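Local coordinates for ABC transporter periplasmic peptide-binding protein (Pseudoalteromonas, PDB 4QFL) that binds dipeptides such as Ala-Phe and probably delivers them in the periplasm to an ABC transporter for uptake into the cell, at residues E200-F203 and D204-V208; L186-E189 and Y190-L194; E300-P303 and F304-L307; Y486-A489 and A490-M493. All coordinates share one frame; numbering follows the deposited sequence.

Overall arrangement
Interactions 1 and 2 are neighbours in space and follow one another along the chain: 186-194 starts helix 188-196, whereas the loop 200-208 leads on to strand 213-219. Their centres lie about 9 Å apart, and they touch through Phe203, Tyr190 and Tyr206. Both are partly buried, and aromatic rings join them. Interaction 4, within helix 480-497, lies on the opposite side of the chain's centre from both; it is also partly buried, with a glutamine amide adding to the helix bonds, as one grips a carbonyl in interaction 1. Interaction 3 is a surface contact of prolines and turns just before helix 307-314, its centre about 22 Å from that of interaction 4 and not touching it.

Interaction 1 of 4, residues E200-F203 and D204-V208; sequences ENLF and DQYPV
Gln205 doubles back along the turn that precedes it and fastens its amide to the backbone of Asn201. Its CB sits 3.9 Å from Leu202 O. With CG anti to the carbonyl carbon (chi1 -59°), the chain then runs past the next carbonyl, CG at 3.8 Å and CD at 3.7 Å from Asn201 O. At the tip NE2 donates to Asn201 O over 2.8 Å in a nearly straight bond (165°); the oxygen lies close to the plane of the Gln205 amide, but the nitrogen stands above the plane of the Asn201 carbonyl. One residue on, Leu202 O takes two main-chain donors, Gln205 N at 3.1 Å and Tyr206 N at 3.0 Å, an i+3 and an i+4 bond that round off a single helix-like turn. This turn belongs to the loop between helix 188-196 and strand 213-219 of the family 5 solute-binding fold. Leu202 O also lies at the edge of the Tyr206 ring, whose CD1 packs 4.3 Å from Leu202 CG. On the buried side, the Asp204 carboxylate is tilted 58° to the Phe203 ring and is taken up by neighbouring protein, OD2 in a salt bridge with Arg124 and OD1 bonded to Asn43. Two waters bridge main-chain atoms: one links Glu200 O to Asp204 N, while the other links Phe203 O to Val208 N and hovers over the centre of the Phe203 ring.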
ATOM      1  N   GLU A 200      24.310  -1.496  12.513  1.00 23.26           N
ATOM      2  CA  GLU A 200      23.268  -1.979  11.625  1.00 22.18           C
ATOM      3  C   GLU A 200      21.913  -1.347  11.921  1.00 23.61           C
ATOM      4  O   GLU A 200      21.120  -1.120  11.012  1.00 25.81           O
ATOM      5  CB  GLU A 200      23.148  -3.497  11.753  1.00 25.38           C
ATOM      6  CG  GLU A 200      24.415  -4.268  11.425  1.00 29.82           C
ATOM      7  CD  GLU A 200      25.376  -4.398  12.604  1.00 29.02           C
ATOM      8  OE1 GLU A 200      25.074  -3.892  13.703  1.00 31.24           O
ATOM      9  OE2 GLU A 200      26.444  -5.018  12.425  1.00 33.85           O
ATOM     10  N   ASN A 201      21.643  -1.083  13.194  1.00 23.15           N
ATOM     11  CA  ASN A 201      20.362  -0.536  13.620  1.00 22.70           C
ATOM     12  C   ASN A 201      20.101   0.831  13.028  1.00 23.42           C
ATOM     13  O   ASN A 201      18.996   1.357  13.125  1.00 25.99           O
ATOM     14  CB  ASN A 201      20.313  -0.420  15.140  1.00 24.56           C
ATOM     15  CG  ASN A 201      21.243   0.670  15.674  1.00 28.18           C
ATOM     16  OD1 ASN A 201      22.399   0.791  15.261  1.00 31.07           O
ATOM     17  ND2 ASN A 201      20.731   1.478  16.584  1.00 32.32           N
ATOM     18  N   LEU A 202      21.132   1.417  12.432  1.00 24.69           N
ATOM     19  CA  LEU A 202      21.039   2.764  11.892  1.00 23.76           C
ATOM     20  C   LEU A 202      20.660   2.747  10.435  1.00 21.66           C
ATOM     21  O   LEU A 202      20.214   3.754   9.902  1.00 22.56           O
ATOM     22  CB  LEU A 202      22.378   3.473  12.027  1.00 21.55           C
ATOM     23  CG  LEU A 202      22.605   4.250  13.313  1.00 28.06           C
ATOM     24  CD1 LEU A 202      21.903   3.600  14.499  1.00 25.76           C
ATOM     25  CD2 LEU A 202      24.093   4.397  13.552  1.00 26.71           C
ATOM     26  N   PHE A 203      20.850   1.600   9.791  1.00 20.45           N
ATOM     27  CA  PHE A 203      20.694   1.501   8.351  1.00 21.14           C
ATOM     28  C   PHE A 203      19.319   1.955   7.878  1.00 20.67           C
ATOM     29  O   PHE A 203      19.206   2.726   6.929  1.00 20.56           O
ATOM     30  CB  PHE A 203      21.004   0.083   7.862  1.00 21.28           C
ATOM     31  CG  PHE A 203      21.177  -0.013   6.378  1.00 21.29           C
ATOM     32  CD1 PHE A 203      22.245   0.590   5.755  1.00 20.51           C
ATOM     33  CD2 PHE A 203      20.269  -0.707   5.605  1.00 24.44           C
ATOM     34  CE1 PHE A 203      22.399   0.514   4.389  1.00 21.60           C
ATOM     35  CE2 PHE A 203      20.426  -0.785   4.234  1.00 21.55           C
ATOM     36  CZ  PHE A 203      21.492  -0.175   3.634  1.00 21.06           C
ATOM     37  N   ASP A 204      18.276   1.496   8.557  1.00 21.53           N
ATOM     38  CA  ASP A 204      16.909   1.797   8.138  1.00 21.26           C
ATOM     39  C   ASP A 204      16.384   3.168   8.620  1.00 21.51           C
ATOM     40  O   ASP A 204      15.331   3.627   8.173  1.00 20.44           O
ATOM     41  CB  ASP A 204      15.969   0.669   8.587  1.00 21.23           C
ATOM     42  CG  ASP A 204      16.256  -0.646   7.880  1.00 22.66           C
ATOM     43  OD1 ASP A 204      16.692  -0.601   6.720  1.00 20.68           O
ATOM     44  OD2 ASP A 204      16.054  -1.723   8.479  1.00 25.73           O
ATOM     45  N   GLN A 205      17.114   3.812   9.527  1.00 19.95           N
ATOM     46  CA  GLN A 205      16.650   5.061  10.132  1.00 20.47           C
ATOM     47  C   GLN A 205      17.291   6.277   9.496  1.00 22.56           C
ATOM     48  O   GLN A 205      16.682   7.341   9.392  1.00 22.88           O
ATOM     49  CB  GLN A 205      16.989   5.090  11.612  1.00 26.19           C
ATOM     50  CG  GLN A 205      16.404   3.974  12.417  1.00 27.94           C
ATOM     51  CD  GLN A 205      16.696   4.158  13.881  1.00 34.00           C
ATOM     52  OE1 GLN A 205      16.050   4.963  14.550  1.00 39.97           O
ATOM     53  NE2 GLN A 205      17.691   3.429  14.389  1.00 29.45           N
ATOM     54  N   TYR A 206      18.548   6.120   9.111  1.00 22.04           N
ATOM     55  CA  TYR A 206      19.294   7.173   8.444  1.00 23.00           C
ATOM     56  C   TYR A 206      19.662   6.654   7.078  1.00 18.92           C
ATOM     57  O   TYR A 206      20.692   6.022   6.894  1.00 19.87           O
ATOM     58  CB  TYR A 206      20.530   7.540   9.247  1.00 23.31           C
ATOM     59  CG  TYR A 206      20.170   8.083  10.588  1.00 21.73           C
ATOM     60  CD1 TYR A 206      19.986   7.234  11.664  1.00 25.24           C
ATOM     61  CD2 TYR A 206      19.985   9.442  10.781  1.00 23.34           C
ATOM     62  CE1 TYR A 206      19.648   7.723  12.914  1.00 25.72           C
ATOM     63  CE2 TYR A 206      19.647   9.946  12.023  1.00 28.49           C
ATOM     64  CZ  TYR A 206      19.482   9.077  13.091  1.00 26.66           C
ATOM     65  OH  TYR A 206      19.146   9.548  14.337  1.00 27.74           O
ATOM     66  N   PRO A 207      18.788   6.916   6.114  1.00 18.14           N
ATOM     67  CA  PRO A 207      18.808   6.250   4.822  1.00 18.36           C
ATOM     68  C   PRO A 207      19.842   6.818   3.865  1.00 18.01           C
ATOM     69  O   PRO A 207      20.213   8.002   3.940  1.00 17.90           O
ATOM     70  CB  PRO A 207      17.405   6.520   4.288  1.00 17.57           C
ATOM     71  CG  PRO A 207      17.040   7.825   4.874  1.00 18.11           C
ATOM     72  CD  PRO A 207      17.685   7.888   6.225  1.00 18.98           C
ATOM     73  N   VAL A 208      20.297   5.953   2.963  1.00 16.93           N
ATOM     74  CA  VAL A 208      21.073   6.372   1.814  1.00 16.14           C
ATOM     75  C   VAL A 208      20.452   5.773   0.573  1.00 17.01           C
ATOM     76  O   VAL A 208      20.350   4.560   0.451  1.00 18.98           O
ATOM     77  CB  VAL A 208      22.536   5.909   1.914  1.00 18.37           C
ATOM     78  CG1 VAL A 208      23.276   6.225   0.626  1.00 15.90           C
ATOM     79  CG2 VAL A 208      23.220   6.580   3.104  1.00 20.30           C
TER
HETATM   80  O   HOH W   1      18.497  -0.654  10.232  1.00 23.67           O
HETATM   81  O   HOH W   2      19.324   2.945   3.835  1.00 21.71           O

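Interaction 2 of 4, residues L186-E189 and Y190-L194; sequences LSKE and YAMAL
From Ser187 onward the backbone winds into the first turn of helix 188-196, with Ser187 O, Lys188 O and Glu189 O accepting in turn from Ala191 N, Met192 N and Ala193 N. The bond from Met192 N to Lys188 O is short, 2.7 Å, and nearly straight (161°). Ser187 adds a side-chain bond to this ladder. Its hydroxyl is anti to its own backbone N (chi1 170°), which turns OG back to the first helical turn, where it accepts from Tyr190 N at 2.9 Å. The grip brings side chains together as well: Tyr190 CB comes to 3.2 Å from Ser187 OG and to 3.6 Å from Ser187 CB. Lys188 N, also in the first turn, is held by Asp117 OD1 from helix 115-126. On the other flank the fully extended Lys188 chain crosses the bent chain of Met192, their CG atoms 3.9 Å apart, and Met192 CG also rests 3.3 Å from Lys188 O. Both of these side chains touch Phe120 of the same neighbouring helix. The Tyr190 ring runs inward, one face taking Leu194 CD1 at 3.4 Å above its plane, while its OH bonds Tyr206 O and its ring meets Phe203 in the loop that follows the helix. The extended Glu189 chain leads away from this stretch, and OE2 bonds Thr110 OG1. A serine whose oxygen takes the amide three residues later is the classic N-cap, here starting a helix packed against helix 115-126.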
ATOM      1  N   LEU A 186      19.035  -0.180  -2.313  1.00 17.01           N
ATOM      2  CA  LEU A 186      19.769   0.326  -1.155  1.00 17.77           C
ATOM      3  C   LEU A 186      21.279   0.335  -1.379  1.00 17.29           C
ATOM      4  O   LEU A 186      21.769  -0.224  -2.355  1.00 18.28           O
ATOM      5  CB  LEU A 186      19.449  -0.513   0.087  1.00 20.18           C
ATOM      6  CG  LEU A 186      17.968  -0.671   0.421  1.00 20.14           C
ATOM      7  CD1 LEU A 186      17.788  -1.561   1.646  1.00 21.08           C
ATOM      8  CD2 LEU A 186      17.385   0.683   0.664  1.00 18.71           C
ATOM      9  N   SER A 187      22.002   0.972  -0.459  1.00 17.71           N
ATOM     10  CA  SER A 187      23.463   1.065  -0.521  1.00 19.45           C
ATOM     11  C   SER A 187      24.186  -0.050   0.232  1.00 20.00           C
ATOM     12  O   SER A 187      24.117  -0.122   1.462  1.00 20.19           O
ATOM     13  CB  SER A 187      23.946   2.395   0.053  1.00 18.41           C
ATOM     14  OG  SER A 187      25.359   2.371   0.196  1.00 18.77           O
ATOM     15  N   LYS A 188      24.900  -0.896  -0.503  1.00 22.41           N
ATOM     16  CA  LYS A 188      25.714  -1.921   0.128  1.00 19.93           C
ATOM     17  C   LYS A 188      26.892  -1.310   0.869  1.00 21.58           C
ATOM     18  O   LYS A 188      27.232  -1.743   1.974  1.00 22.71           O
ATOM     19  CB  LYS A 188      26.213  -2.952  -0.878  1.00 19.36           C
ATOM     20  CG  LYS A 188      26.896  -4.117  -0.183  1.00 21.67           C
ATOM     21  CD  LYS A 188      27.411  -5.165  -1.137  1.00 21.46           C
ATOM     22  CE  LYS A 188      28.033  -6.308  -0.352  1.00 26.04           C
ATOM     23  NZ  LYS A 188      28.579  -7.381  -1.227  1.00 28.97           N
ATOM     24  N   GLU A 189      27.522  -0.304   0.273  1.00 21.09           N
ATOM     25  CA  GLU A 189      28.660   0.316   0.940  1.00 21.88           C
ATOM     26  C   GLU A 189      28.259   0.893   2.293  1.00 21.82           C
ATOM     27  O   GLU A 189      28.948   0.696   3.286  1.00 22.93           O
ATOM     28  CB  GLU A 189      29.324   1.382   0.074  1.00 23.74           C
ATOM     29  CG  GLU A 189      30.537   2.002   0.759  1.00 24.37           C
ATOM     30  CD  GLU A 189      31.265   3.000  -0.114  1.00 26.35           C
ATOM     31  OE1 GLU A 189      30.667   3.452  -1.112  1.00 24.87           O
ATOM     32  OE2 GLU A 189      32.434   3.331   0.201  1.00 27.61           O
ATOM     33  N   TYR A 190      27.139   1.601   2.331  1.00 21.27           N
ATOM     34  CA  TYR A 190      26.627   2.136   3.583  1.00 21.42           C
ATOM     35  C   TYR A 190      26.384   0.986   4.542  1.00 20.82           C
ATOM     36  O   TYR A 190      26.841   1.008   5.683  1.00 19.98           O
ATOM     37  CB  TYR A 190      25.331   2.911   3.329  1.00 20.18           C
ATOM     38  CG  TYR A 190      24.710   3.575   4.543  1.00 22.83           C
ATOM     39  CD1 TYR A 190      25.490   4.225   5.494  1.00 22.57           C
ATOM     40  CD2 TYR A 190      23.339   3.574   4.720  1.00 20.09           C
ATOM     41  CE1 TYR A 190      24.917   4.831   6.593  1.00 20.94           C
ATOM     42  CE2 TYR A 190      22.758   4.178   5.807  1.00 20.75           C
ATOM     43  CZ  TYR A 190      23.549   4.807   6.747  1.00 20.50           C
ATOM     44  OH  TYR A 190      22.959   5.418   7.836  1.00 22.45           O
ATOM     45  N   ALA A 191      25.681  -0.032   4.067  1.00 21.33           N
ATOM     46  CA  ALA A 191      25.341  -1.179   4.913  1.00 20.31           C
ATOM     47  C   ALA A 191      26.570  -1.875   5.486  1.00 21.34           C
ATOM     48  O   ALA A 191      26.586  -2.240   6.655  1.00 21.25           O
ATOM     49  CB  ALA A 191      24.488  -2.167   4.151  1.00 21.54           C
ATOM     50  N   MET A 192      27.593  -2.060   4.659  1.00 22.67           N
ATOM     51  CA  MET A 192      28.831  -2.706   5.088  1.00 23.18           C
ATOM     52  C   MET A 192      29.639  -1.817   6.035  1.00 25.66           C
ATOM     53  O   MET A 192      30.331  -2.306   6.928  1.00 26.30           O
ATOM     54  CB  MET A 192      29.670  -3.096   3.867  1.00 25.45           C
ATOM     55  CG  MET A 192      29.090  -4.251   3.067  1.00 22.06           C
ATOM     56  SD  MET A 192      28.444  -5.545   4.156  1.00 29.62           S
ATOM     57  CE  MET A 192      26.685  -5.256   4.034  1.00 25.38           C
ATOM     58  N   ALA A 193      29.532  -0.510   5.835  1.00 26.36           N
ATOM     59  CA  ALA A 193      30.159   0.472   6.714  1.00 24.28           C
ATOM     60  C   ALA A 193      29.568   0.434   8.124  1.00 28.45           C
ATOM     61  O   ALA A 193      30.295   0.339   9.116  1.00 30.30           O
ATOM     62  CB  ALA A 193      30.007   1.860   6.127  1.00 28.18           C
ATOM     63  N   LEU A 194      28.246   0.526   8.210  1.00 23.06           N
ATOM     64  CA  LEU A 194      27.560   0.454   9.490  1.00 24.21           C
ATOM     65  C   LEU A 194      27.842  -0.858  10.218  1.00 25.04           C
ATOM     66  O   LEU A 194      28.034  -0.878  11.432  1.00 26.07           O
ATOM     67  CB  LEU A 194      26.057   0.632   9.287  1.00 22.38           C
ATOM     68  CG  LEU A 194      25.581   2.012   8.839  1.00 21.39           C
ATOM     69  CD1 LEU A 194      24.076   2.000   8.700  1.00 21.11           C
ATOM     70  CD2 LEU A 194      26.000   3.062   9.839  1.00 23.03           C
TER

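Interaction 3 of 4, residues E300-P303 and F304-L307; sequences ERPP and FDNL
Arg301 O receives Phe304 N at 2.7 Å, the donor lying in the carbonyl plane on a lone pair although the hydrogen bond is bent, 133° at the hydrogen. Asp305 N reaches the same oxygen weakly, at 3.3 Å. Next in the chain, Asn306 N donates to Pro303 O over 3.0 Å from above the carbonyl plane, closing a type I turn from Pro303 to Asn306. The Arg301 side chain leaves the turn altogether, and NH1 forms a salt bridge with Asp427. Asp305 bends back instead: its CG stands between the backbone N and the carbonyl carbon (chi1 66°), which brings OD1 to 3.3 Å from Pro302 CA, alongside that ring's CB. The peptide before Pro303 is cis; the Pro303 ring lies beside the Phe304 side chain, both pointing the same way. Pro303 CD sits over one face of the aromatic ring, 3.9 Å from its centroid and 15° off the normal, a CH-pi contact displaced toward the rim. Phe304 CD2 is also close to Arg301 O, and the ring continues inward to Leu313 of helix 307-314. With Phe304 cut back to an alanine, Pro303 CD would probably lose its aromatic face and a gap is likely to open beside Leu313. Two overlapping turns thus precede the helix, the first with the torsions and cis proline of a type VIa turn and the second type I, and Asn306 then takes the N-cap position, its OD1 weakly accepting from Lys308 N.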
ATOM      1  N   GLU A 300     -11.315 -16.291  12.213  1.00 19.14           N
ATOM      2  CA  GLU A 300     -10.904 -17.302  13.174  1.00 19.87           C
ATOM      3  C   GLU A 300     -11.550 -17.072  14.529  1.00 21.80           C
ATOM      4  O   GLU A 300     -11.235 -17.770  15.485  1.00 25.93           O
ATOM      5  CB  GLU A 300      -9.381 -17.348  13.292  1.00 18.70           C
ATOM      6  CG  GLU A 300      -8.695 -17.950  12.073  1.00 18.69           C
ATOM      7  CD  GLU A 300      -9.064 -19.400  11.850  1.00 23.87           C
ATOM      8  OE1 GLU A 300      -9.198 -20.138  12.843  1.00 25.84           O
ATOM      9  OE2 GLU A 300      -9.222 -19.810  10.683  1.00 27.09           O
ATOM     10  N   ARG A 301     -12.473 -16.116  14.610  1.00 19.28           N
ATOM     11  CA  ARG A 301     -13.060 -15.735  15.893  1.00 21.63           C
ATOM     12  C   ARG A 301     -14.579 -15.882  15.896  1.00 21.42           C
ATOM     13  O   ARG A 301     -15.269 -15.207  15.145  1.00 23.31           O
ATOM     14  CB  ARG A 301     -12.663 -14.295  16.245  1.00 22.21           C
ATOM     15  CG  ARG A 301     -13.060 -13.859  17.647  1.00 25.31           C
ATOM     16  CD  ARG A 301     -12.725 -12.403  17.928  1.00 23.58           C
ATOM     17  NE  ARG A 301     -11.302 -12.200  18.178  1.00 22.83           N
ATOM     18  CZ  ARG A 301     -10.790 -11.085  18.691  1.00 22.66           C
ATOM     19  NH1 ARG A 301     -11.597 -10.079  19.006  1.00 24.82           N
ATOM     20  NH2 ARG A 301      -9.477 -10.973  18.896  1.00 23.40           N
ATOM     21  N   PRO A 302     -15.111 -16.778  16.738  1.00 22.36           N
ATOM     22  CA  PRO A 302     -16.572 -16.941  16.765  1.00 20.50           C
ATOM     23  C   PRO A 302     -17.246 -15.643  17.213  1.00 22.97           C
ATOM     24  O   PRO A 302     -16.667 -14.915  18.012  1.00 24.24           O
ATOM     25  CB  PRO A 302     -16.787 -18.055  17.805  1.00 22.84           C
ATOM     26  CG  PRO A 302     -15.441 -18.725  17.951  1.00 21.77           C
ATOM     27  CD  PRO A 302     -14.426 -17.655  17.703  1.00 21.79           C
ATOM     28  N   PRO A 303     -18.447 -15.342  16.695  1.00 23.91           N
ATOM     29  CA  PRO A 303     -19.217 -16.114  15.710  1.00 22.85           C
ATOM     30  C   PRO A 303     -18.813 -15.821  14.271  1.00 21.36           C
ATOM     31  O   PRO A 303     -19.502 -16.229  13.341  1.00 23.03           O
ATOM     32  CB  PRO A 303     -20.638 -15.606  15.930  1.00 24.13           C
ATOM     33  CG  PRO A 303     -20.450 -14.203  16.357  1.00 22.32           C
ATOM     34  CD  PRO A 303     -19.206 -14.182  17.192  1.00 21.16           C
ATOM     35  N   PHE A 304     -17.701 -15.128  14.089  1.00 21.99           N
ATOM     36  CA  PHE A 304     -17.353 -14.610  12.774  1.00 21.00           C
ATOM     37  C   PHE A 304     -16.710 -15.692  11.913  1.00 21.13           C
ATOM     38  O   PHE A 304     -16.551 -15.515  10.709  1.00 22.41           O
ATOM     39  CB  PHE A 304     -16.491 -13.337  12.919  1.00 19.90           C
ATOM     40  CG  PHE A 304     -17.040 -12.373  13.937  1.00 19.86           C
ATOM     41  CD1 PHE A 304     -18.215 -11.682  13.688  1.00 21.14           C
ATOM     42  CD2 PHE A 304     -16.432 -12.217  15.169  1.00 20.94           C
ATOM     43  CE1 PHE A 304     -18.750 -10.824  14.636  1.00 22.71           C
ATOM     44  CE2 PHE A 304     -16.961 -11.362  16.123  1.00 22.14           C
ATOM     45  CZ  PHE A 304     -18.122 -10.663  15.857  1.00 21.66           C
ATOM     46  N   ASP A 305     -16.373 -16.820  12.533  1.00 20.02           N
ATOM     47  CA  ASP A 305     -15.905 -17.988  11.794  1.00 18.91           C
ATOM     48  C   ASP A 305     -17.079 -18.713  11.133  1.00 21.73           C
ATOM     49  O   ASP A 305     -16.896 -19.677  10.391  1.00 23.62           O
ATOM     50  CB  ASP A 305     -15.124 -18.930  12.708  1.00 21.37           C
ATOM     51  CG  ASP A 305     -15.985 -19.554  13.782  1.00 21.46           C
ATOM     52  OD1 ASP A 305     -16.991 -18.931  14.176  1.00 21.54           O
ATOM     53  OD2 ASP A 305     -15.654 -20.671  14.245  1.00 23.13           O
ATOM     54  N   ASN A 306     -18.287 -18.233  11.402  1.00 20.21           N
ATOM     55  CA  ASN A 306     -19.487 -18.852  10.873  1.00 21.99           C
ATOM     56  C   ASN A 306     -19.994 -18.102   9.660  1.00 21.62           C
ATOM     57  O   ASN A 306     -20.424 -16.955   9.761  1.00 20.10           O
ATOM     58  CB  ASN A 306     -20.564 -18.860  11.945  1.00 23.71           C
ATOM     59  CG  ASN A 306     -21.785 -19.597  11.519  1.00 23.97           C
ATOM     60  OD1 ASN A 306     -22.021 -19.789  10.332  1.00 27.96           O
ATOM     61  ND2 ASN A 306     -22.581 -20.022  12.484  1.00 25.51           N
ATOM     62  N   LEU A 307     -19.951 -18.752   8.508  1.00 20.34           N
ATOM     63  CA  LEU A 307     -20.298 -18.069   7.273  1.00 22.74           C
ATOM     64  C   LEU A 307     -21.691 -17.466   7.364  1.00 26.70           C
ATOM     65  O   LEU A 307     -21.884 -16.309   6.997  1.00 26.68           O
ATOM     66  CB  LEU A 307     -20.184 -19.009   6.074  1.00 23.68           C
ATOM     67  CG  LEU A 307     -20.518 -18.429   4.693  1.00 24.87           C
ATOM     68  CD1 LEU A 307     -19.809 -17.103   4.419  1.00 21.93           C
ATOM     69  CD2 LEU A 307     -20.190 -19.448   3.611  1.00 25.18           C
TER

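Interaction 4 of 4, residues Y486-A489 and A490-M493; sequences YYDA and AQSM
Gln491 and Tyr487 make the tight part of this helical stretch, both buried and one turn apart. Tyr487 O accepts twice, from Gln491 N at 3.0 Å and from Gln491 NE2 at 3.1 Å, and the two donors approach from opposite faces of the carbonyl plane. The glutamine chain, extended beyond CG, which is itself anti to the carbonyl carbon (chi1 -70°), runs back along the helix: CG passes 3.3 Å from Tyr487 O, and the oxygen ends up in the plane of the amide. The same NE2 also donates to Ala344 O, while OE1 accepts from Ser336 OG and Glu346 N, so four bonds fix the rotation of the amide and which way round it lies. A leucine in place of Gln491 would probably leave Ala344 O, Ser336 OG and Glu346 N without these partners in a buried spot. Ala490 is buried too, its CB 3.5 Å from Tyr486 O. The looser flank carries Asp488, Ala489 and Ser492, each partly exposed. Ser492 OG adds a weak bond to Asp488 O at 3.3 Å, beside the regular one from Ser492 N at 3.1 Å, and Gln348 is its stronger partner. The Asp488 carboxylate crosses the Gln491 amide with OD1 3.8 Å from NE2, turned 37° against it, and makes a long, weak ion pair with Lys484. Around helix 480-497, Tyr486, Tyr487 and Met493 lean on helix 465-475, the Tyr487 ring meets Phe444 almost parallel, and Gln491 faces the loop that includes Leu338 and Gln348.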
ATOM      1  N   TYR A 486      -8.853 -17.636 -13.572  1.00 18.98           N
ATOM      2  CA  TYR A 486      -8.542 -17.860 -12.175  1.00 18.76           C
ATOM      3  C   TYR A 486      -8.946 -16.665 -11.316  1.00 19.02           C
ATOM      4  O   TYR A 486      -9.523 -16.836 -10.246  1.00 17.06           O
ATOM      5  CB  TYR A 486      -7.062 -18.221 -12.012  1.00 20.24           C
ATOM      6  CG  TYR A 486      -6.751 -19.546 -12.658  1.00 18.92           C
ATOM      7  CD1 TYR A 486      -7.407 -20.699 -12.244  1.00 21.11           C
ATOM      8  CD2 TYR A 486      -5.831 -19.654 -13.689  1.00 21.10           C
ATOM      9  CE1 TYR A 486      -7.148 -21.926 -12.835  1.00 24.60           C
ATOM     10  CE2 TYR A 486      -5.565 -20.888 -14.288  1.00 22.82           C
ATOM     11  CZ  TYR A 486      -6.229 -22.017 -13.852  1.00 22.42           C
ATOM     12  OH  TYR A 486      -5.992 -23.249 -14.427  1.00 30.74           O
ATOM     13  N   TYR A 487      -8.666 -15.459 -11.795  1.00 19.35           N
ATOM     14  CA  TYR A 487      -9.086 -14.271 -11.061  1.00 19.27           C
ATOM     15  C   TYR A 487     -10.600 -14.182 -10.981  1.00 19.89           C
ATOM     16  O   TYR A 487     -11.135 -13.698  -9.994  1.00 18.83           O
ATOM     17  CB  TYR A 487      -8.463 -13.000 -11.637  1.00 16.91           C
ATOM     18  CG  TYR A 487      -6.988 -12.952 -11.368  1.00 17.65           C
ATOM     19  CD1 TYR A 487      -6.492 -13.262 -10.106  1.00 19.23           C
ATOM     20  CD2 TYR A 487      -6.079 -12.646 -12.374  1.00 20.33           C
ATOM     21  CE1 TYR A 487      -5.137 -13.252  -9.848  1.00 19.97           C
ATOM     22  CE2 TYR A 487      -4.715 -12.627 -12.125  1.00 17.41           C
ATOM     23  CZ  TYR A 487      -4.251 -12.936 -10.860  1.00 18.32           C
ATOM     24  OH  TYR A 487      -2.897 -12.924 -10.600  1.00 22.50           O
ATOM     25  N   ASP A 488     -11.296 -14.665 -12.008  1.00 18.12           N
ATOM     26  CA  ASP A 488     -12.749 -14.751 -11.927  1.00 19.60           C
ATOM     27  C   ASP A 488     -13.172 -15.661 -10.778  1.00 19.11           C
ATOM     28  O   ASP A 488     -14.043 -15.313  -9.978  1.00 18.96           O
ATOM     29  CB  ASP A 488     -13.347 -15.279 -13.235  1.00 21.39           C
ATOM     30  CG  ASP A 488     -13.326 -14.254 -14.344  1.00 24.98           C
ATOM     31  OD1 ASP A 488     -13.152 -13.067 -14.036  1.00 25.74           O
ATOM     32  OD2 ASP A 488     -13.492 -14.630 -15.523  1.00 26.35           O
ATOM     33  N   ALA A 489     -12.562 -16.837 -10.710  1.00 17.69           N
ATOM     34  CA  ALA A 489     -12.950 -17.802  -9.700  1.00 18.13           C
ATOM     35  C   ALA A 489     -12.618 -17.235  -8.324  1.00 19.40           C
ATOM     36  O   ALA A 489     -13.329 -17.485  -7.345  1.00 19.62           O
ATOM     37  CB  ALA A 489     -12.243 -19.141  -9.940  1.00 18.92           C
ATOM     38  N   ALA A 490     -11.537 -16.460  -8.258  1.00 18.20           N
ATOM     39  CA  ALA A 490     -11.087 -15.892  -6.995  1.00 17.03           C
ATOM     40  C   ALA A 490     -12.072 -14.852  -6.477  1.00 18.56           C
ATOM     41  O   ALA A 490     -12.382 -14.806  -5.282  1.00 18.43           O
ATOM     42  CB  ALA A 490      -9.708 -15.281  -7.150  1.00 17.43           C
ATOM     43  N   GLN A 491     -12.554 -14.000  -7.375  1.00 18.67           N
ATOM     44  CA  GLN A 491     -13.493 -12.963  -6.978  1.00 16.52           C
ATOM     45  C   GLN A 491     -14.772 -13.597  -6.462  1.00 19.81           C
ATOM     46  O   GLN A 491     -15.359 -13.133  -5.483  1.00 19.77           O
ATOM     47  CB  GLN A 491     -13.795 -12.022  -8.143  1.00 16.59           C
ATOM     48  CG  GLN A 491     -12.639 -11.139  -8.509  1.00 15.59           C
ATOM     49  CD  GLN A 491     -12.832 -10.440  -9.833  1.00 17.22           C
ATOM     50  OE1 GLN A 491     -13.402  -9.358  -9.891  1.00 20.89           O
ATOM     51  NE2 GLN A 491     -12.350 -11.048 -10.901  1.00 17.08           N
ATOM     52  N   SER A 492     -15.203 -14.664  -7.125  1.00 19.75           N
ATOM     53  CA  SER A 492     -16.422 -15.364  -6.733  1.00 21.52           C
ATOM     54  C   SER A 492     -16.330 -15.982  -5.333  1.00 21.77           C
ATOM     55  O   SER A 492     -17.282 -15.913  -4.539  1.00 21.33           O
ATOM     56  CB  SER A 492     -16.766 -16.434  -7.761  1.00 23.34           C
ATOM     57  OG  SER A 492     -17.147 -15.828  -8.977  1.00 27.40           O
ATOM     58  N   MET A 493     -15.180 -16.582  -5.045  1.00 21.24           N
ATOM     59  CA  MET A 493     -14.962 -17.259  -3.777  1.00 17.60           C
ATOM     60  C   MET A 493     -15.015 -16.263  -2.633  1.00 20.54           C
ATOM     61  O   MET A 493     -15.601 -16.528  -1.588  1.00 20.76           O
ATOM     62  CB  MET A 493     -13.626 -18.000  -3.794  1.00 19.10           C
ATOM     63  CG  MET A 493     -13.487 -19.015  -2.675  1.00 21.82           C
ATOM     64  SD  MET A 493     -11.976 -19.995  -2.731  1.00 27.16           S
ATOM     65  CE  MET A 493     -12.190 -20.861  -4.272  1.00 24.43           C
TER